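Local coordinates for EDTA monooxygenase (EDTA-degrading bacterium BNC1, PDB 5DQP), which probably uses reduced FMN and molecular oxygen to oxidise EDTA, as a flavin-dependent monooxygenase of the bacterial luciferase-like family, at residues A232-G240 against S336-E344. Numbering follows the deposited sequence.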
ATOM      1  N   ALA A 232      14.482 -19.437  -5.019  1.00 25.07           N
ATOM      2  CA  ALA A 232      15.147 -20.315  -5.966  1.00 26.64           C
ATOM      3  C   ALA A 232      14.170 -21.337  -6.522  1.00 20.70           C
ATOM      4  O   ALA A 232      13.110 -21.618  -5.949  1.00 24.04           O
ATOM      5  CB  ALA A 232      16.352 -21.043  -5.332  1.00 24.33           C
ATOM      6  N   PHE A 233      14.557 -21.884  -7.662  1.00 24.15           N
ATOM      7  CA  PHE A 233      13.831 -22.959  -8.308  1.00 25.90           C
ATOM      8  C   PHE A 233      14.101 -24.258  -7.556  1.00 23.11           C
ATOM      9  O   PHE A 233      15.213 -24.504  -7.078  1.00 23.44           O
ATOM     10  CB  PHE A 233      14.275 -23.060  -9.769  1.00 27.32           C
ATOM     11  CG  PHE A 233      13.612 -24.152 -10.539  1.00 30.24           C
ATOM     12  CD1 PHE A 233      12.255 -24.084 -10.836  1.00 26.28           C
ATOM     13  CD2 PHE A 233      14.352 -25.234 -11.009  1.00 27.83           C
ATOM     14  CE1 PHE A 233      11.649 -25.092 -11.559  1.00 31.69           C
ATOM     15  CE2 PHE A 233      13.751 -26.239 -11.734  1.00 28.34           C
ATOM     16  CZ  PHE A 233      12.396 -26.171 -12.004  1.00 29.93           C
ATOM     17  N   LEU A 234      13.066 -25.075  -7.406  1.00 21.63           N
ATOM     18  CA  LEU A 234      13.240 -26.371  -6.759  1.00 24.28           C
ATOM     19  C   LEU A 234      13.595 -27.390  -7.842  1.00 24.44           C
ATOM     20  O   LEU A 234      12.767 -28.168  -8.314  1.00 23.43           O
ATOM     21  CB  LEU A 234      12.000 -26.753  -5.970  1.00 22.50           C
ATOM     22  CG  LEU A 234      12.170 -28.064  -5.188  1.00 25.13           C
ATOM     23  CD1 LEU A 234      12.775 -27.786  -3.846  1.00 17.04           C
ATOM     24  CD2 LEU A 234      10.843 -28.826  -5.044  1.00 22.18           C
ATOM     25  N   GLY A 235      14.862 -27.348  -8.263  1.00 22.76           N
ATOM     26  CA  GLY A 235      15.354 -28.238  -9.298  1.00 19.34           C
ATOM     27  C   GLY A 235      16.017 -29.402  -8.605  1.00 22.73           C
ATOM     28  O   GLY A 235      15.445 -29.977  -7.667  1.00 22.31           O
ATOM     29  N   SER A 236      17.236 -29.735  -9.007  1.00 19.76           N
ATOM     30  CA  SER A 236      17.896 -30.862  -8.373  1.00 20.11           C
ATOM     31  C   SER A 236      18.501 -30.422  -7.050  1.00 18.80           C
ATOM     32  O   SER A 236      18.862 -29.263  -6.875  1.00 20.81           O
ATOM     33  CB  SER A 236      18.981 -31.442  -9.274  1.00 20.18           C
ATOM     34  OG  SER A 236      20.158 -30.641  -9.223  1.00 22.86           O
ATOM     35  N   LYS A 237      18.569 -31.356  -6.104  1.00 21.44           N
ATOM     36  CA  LYS A 237      19.242 -31.076  -4.842  1.00 19.49           C
ATOM     37  C   LYS A 237      20.705 -30.689  -5.033  1.00 21.83           C
ATOM     38  O   LYS A 237      21.150 -29.740  -4.365  1.00 23.25           O
ATOM     39  CB  LYS A 237      19.116 -32.286  -3.913  1.00 24.12           C
ATOM     40  CG  LYS A 237      19.621 -32.051  -2.497  1.00 25.08           C
ATOM     41  CD  LYS A 237      18.937 -33.004  -1.550  1.00 31.20           C
ATOM     42  CE  LYS A 237      19.912 -33.735  -0.646  1.00 37.90           C
ATOM     43  NZ  LYS A 237      20.345 -34.978  -1.309  1.00 45.69           N
ATOM     44  N   PRO A 238      21.503 -31.365  -5.879  1.00 24.99           N
ATOM     45  CA  PRO A 238      22.884 -30.887  -6.109  1.00 19.92           C
ATOM     46  C   PRO A 238      22.949 -29.483  -6.679  1.00 23.95           C
ATOM     47  O   PRO A 238      23.739 -28.660  -6.209  1.00 25.44           O
ATOM     48  CB  PRO A 238      23.452 -31.920  -7.093  1.00 25.86           C
ATOM     49  CG  PRO A 238      22.686 -33.167  -6.776  1.00 27.42           C
ATOM     50  CD  PRO A 238      21.272 -32.683  -6.510  1.00 21.62           C
ATOM     51  N   ALA A 239      22.143 -29.176  -7.690  1.00 20.71           N
ATOM     52  CA  ALA A 239      22.091 -27.800  -8.152  1.00 23.60           C
ATOM     53  C   ALA A 239      21.547 -26.872  -7.065  1.00 25.10           C
ATOM     54  O   ALA A 239      21.850 -25.679  -7.070  1.00 26.77           O
ATOM     55  CB  ALA A 239      21.256 -27.712  -9.427  1.00 19.54           C
ATOM     56  N   GLY A 240      20.771 -27.394  -6.117  1.00 20.05           N
ATOM     57  CA  GLY A 240      20.362 -26.571  -4.988  1.00 22.43           C
ATOM     58  C   GLY A 240      21.538 -26.191  -4.107  1.00 23.17           C
ATOM     59  O   GLY A 240      21.684 -25.033  -3.712  1.00 19.60           O
ATOM     60  N   SER A 336      18.133 -29.259 -16.246  1.00 26.98           N
ATOM     61  CA  SER A 336      17.685 -29.364 -14.865  1.00 30.51           C
ATOM     62  C   SER A 336      16.814 -30.596 -14.679  1.00 29.13           C
ATOM     63  O   SER A 336      16.930 -31.311 -13.680  1.00 26.28           O
ATOM     64  CB  SER A 336      16.920 -28.106 -14.465  1.00 29.74           C
ATOM     65  OG  SER A 336      16.564 -28.186 -13.104  1.00 32.68           O
ATOM     66  N   MET A 337      15.937 -30.854 -15.643  1.00 24.02           N
ATOM     67  CA  MET A 337      15.081 -32.022 -15.568  1.00 27.52           C
ATOM     68  C   MET A 337      15.896 -33.302 -15.587  1.00 27.43           C
ATOM     69  O   MET A 337      15.535 -34.272 -14.918  1.00 20.28           O
ATOM     70  CB  MET A 337      14.086 -31.998 -16.719  1.00 25.49           C
ATOM     71  CG  MET A 337      12.926 -31.053 -16.483  1.00 33.34           C
ATOM     72  SD  MET A 337      11.728 -31.306 -17.810  1.00 39.08           S
ATOM     73  CE  MET A 337      12.571 -30.461 -19.146  1.00 36.72           C
ATOM     74  N   VAL A 338      16.997 -33.327 -16.340  1.00 21.10           N
ATOM     75  CA  VAL A 338      17.843 -34.517 -16.347  1.00 23.15           C
ATOM     76  C   VAL A 338      18.475 -34.722 -14.978  1.00 24.80           C
ATOM     77  O   VAL A 338      18.466 -35.835 -14.432  1.00 23.21           O
ATOM     78  CB  VAL A 338      18.904 -34.436 -17.459  1.00 26.43           C
ATOM     79  CG1 VAL A 338      19.891 -35.546 -17.274  1.00 27.85           C
ATOM     80  CG2 VAL A 338      18.227 -34.566 -18.801  1.00 28.94           C
ATOM     81  N   ASP A 339      18.995 -33.644 -14.390  1.00 23.00           N
ATOM     82  CA  ASP A 339      19.616 -33.725 -13.068  1.00 27.36           C
ATOM     83  C   ASP A 339      18.615 -34.200 -12.014  1.00 23.63           C
ATOM     84  O   ASP A 339      18.940 -35.044 -11.173  1.00 26.93           O
ATOM     85  CB  ASP A 339      20.193 -32.356 -12.697  1.00 32.16           C
ATOM     86  CG  ASP A 339      21.110 -32.409 -11.484  1.00 55.32           C
ATOM     87  OD1 ASP A 339      21.505 -33.531 -11.079  1.00 66.24           O
ATOM     88  OD2 ASP A 339      21.457 -31.323 -10.948  1.00 55.63           O
ATOM     89  N   VAL A 340      17.392 -33.677 -12.051  1.00 20.87           N
ATOM     90  CA  VAL A 340      16.348 -34.132 -11.133  1.00 23.19           C
ATOM     91  C   VAL A 340      16.089 -35.621 -11.311  1.00 25.17           C
ATOM     92  O   VAL A 340      16.038 -36.379 -10.337  1.00 19.26           O
ATOM     93  CB  VAL A 340      15.056 -33.324 -11.327  1.00 18.36           C
ATOM     94  CG1 VAL A 340      13.936 -33.948 -10.493  1.00 19.27           C
ATOM     95  CG2 VAL A 340      15.266 -31.885 -10.894  1.00 22.96           C
ATOM     96  N   ALA A 341      15.912 -36.063 -12.560  1.00 20.48           N
ATOM     97  CA  ALA A 341      15.558 -37.461 -12.775  1.00 19.96           C
ATOM     98  C   ALA A 341      16.659 -38.392 -12.282  1.00 23.25           C
ATOM     99  O   ALA A 341      16.377 -39.438 -11.686  1.00 21.62           O
ATOM    100  CB  ALA A 341      15.263 -37.717 -14.255  1.00 19.36           C
ATOM    101  N   LEU A 342      17.923 -38.034 -12.525  1.00 21.28           N
ATOM    102  CA  LEU A 342      19.014 -38.904 -12.102  1.00 26.60           C
ATOM    103  C   LEU A 342      19.232 -38.833 -10.598  1.00 25.86           C
ATOM    104  O   LEU A 342      19.396 -39.875  -9.949  1.00 24.26           O
ATOM    105  CB  LEU A 342      20.298 -38.546 -12.843  1.00 25.21           C
ATOM    106  CG  LEU A 342      20.221 -38.811 -14.344  1.00 29.60           C
ATOM    107  CD1 LEU A 342      21.497 -38.338 -14.984  1.00 35.09           C
ATOM    108  CD2 LEU A 342      19.954 -40.302 -14.660  1.00 24.22           C
ATOM    109  N   ASP A 343      19.232 -37.619 -10.022  1.00 22.27           N
ATOM    110  CA  ASP A 343      19.483 -37.492  -8.588  1.00 24.92           C
ATOM    111  C   ASP A 343      18.438 -38.231  -7.765  1.00 27.07           C
ATOM    112  O   ASP A 343      18.767 -38.802  -6.721  1.00 24.34           O
ATOM    113  CB  ASP A 343      19.507 -36.033  -8.126  1.00 23.44           C
ATOM    114  CG  ASP A 343      19.809 -35.918  -6.600  1.00 29.26           C
ATOM    115  OD1 ASP A 343      20.841 -36.483  -6.160  1.00 25.98           O
ATOM    116  OD2 ASP A 343      19.026 -35.304  -5.829  1.00 30.35           O
ATOM    117  N   GLU A 344      17.167 -38.174  -8.183  1.00 23.78           N
ATOM    118  CA  GLU A 344      16.061 -38.749  -7.425  1.00 26.74           C
ATOM    119  C   GLU A 344      15.637 -40.124  -7.957  1.00 26.70           C
ATOM    120  O   GLU A 344      14.729 -40.748  -7.388  1.00 26.59           O
ATOM    121  CB  GLU A 344      14.878 -37.758  -7.404  1.00 20.30           C
ATOM    122  CG  GLU A 344      15.217 -36.482  -6.618  1.00 24.91           C
ATOM    123  CD  GLU A 344      14.147 -35.354  -6.636  1.00 29.88           C
ATOM    124  OE1 GLU A 344      14.545 -34.175  -6.426  1.00 25.88           O
ATOM    125  OE2 GLU A 344      12.930 -35.615  -6.821  1.00 24.16           O
TER
HETATM  126  O   HOH W   1      17.105 -33.719  -6.863  1.00 29.28           O
HETATM  127  O   HOH W   2      22.042 -35.492  -3.871  1.00 32.35           O
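The carboxylate of Asp343 overlaps the ring of Pro238, OD2 lying 3.5 Å from Pro238 CD and OD1 3.8 Å from Pro238 CG, with the two side chains approaching from opposite directions. It is a worked example of how a TIM barrel receives an inserted helix: strand 229-233 turns into helix 237-253 of the luciferase-like barrel, and helix 331-344, from the long excursion after strand 262-271, packs against that turn. Ser236 is the N-cap of the barrel helix; its OG accepts from Ala239 N at 2.9 Å, although this hydroxyl is modelled too close to Asp339 for its place to be certain. At Gly235, the residue before the cap, Val340 lays CG2 on the backbone, 3.5 Å from Gly235 C. Water joins the polar groups that do not meet directly. One molecule accepts from Lys237 N and donates to both Asp343 OD2 and Glu344 OE1, while OE2 of that glutamate is salt-bridged to Arg354 and Arg368. The second donates to Asp343 OD1 (2.8 Å) and accepts from Lys237 NZ. Asp343 turns CG away from its own N (chi1 -179°), which brings the carboxylate to both waters; an alanine here would probably cost the second water its acceptor in this contact and the first one of two, and uncover part of the proline ring. At the far end, Ser336 OG meets the edge of the Phe233 ring, 3.7 Å from CE2 and near the ring plane.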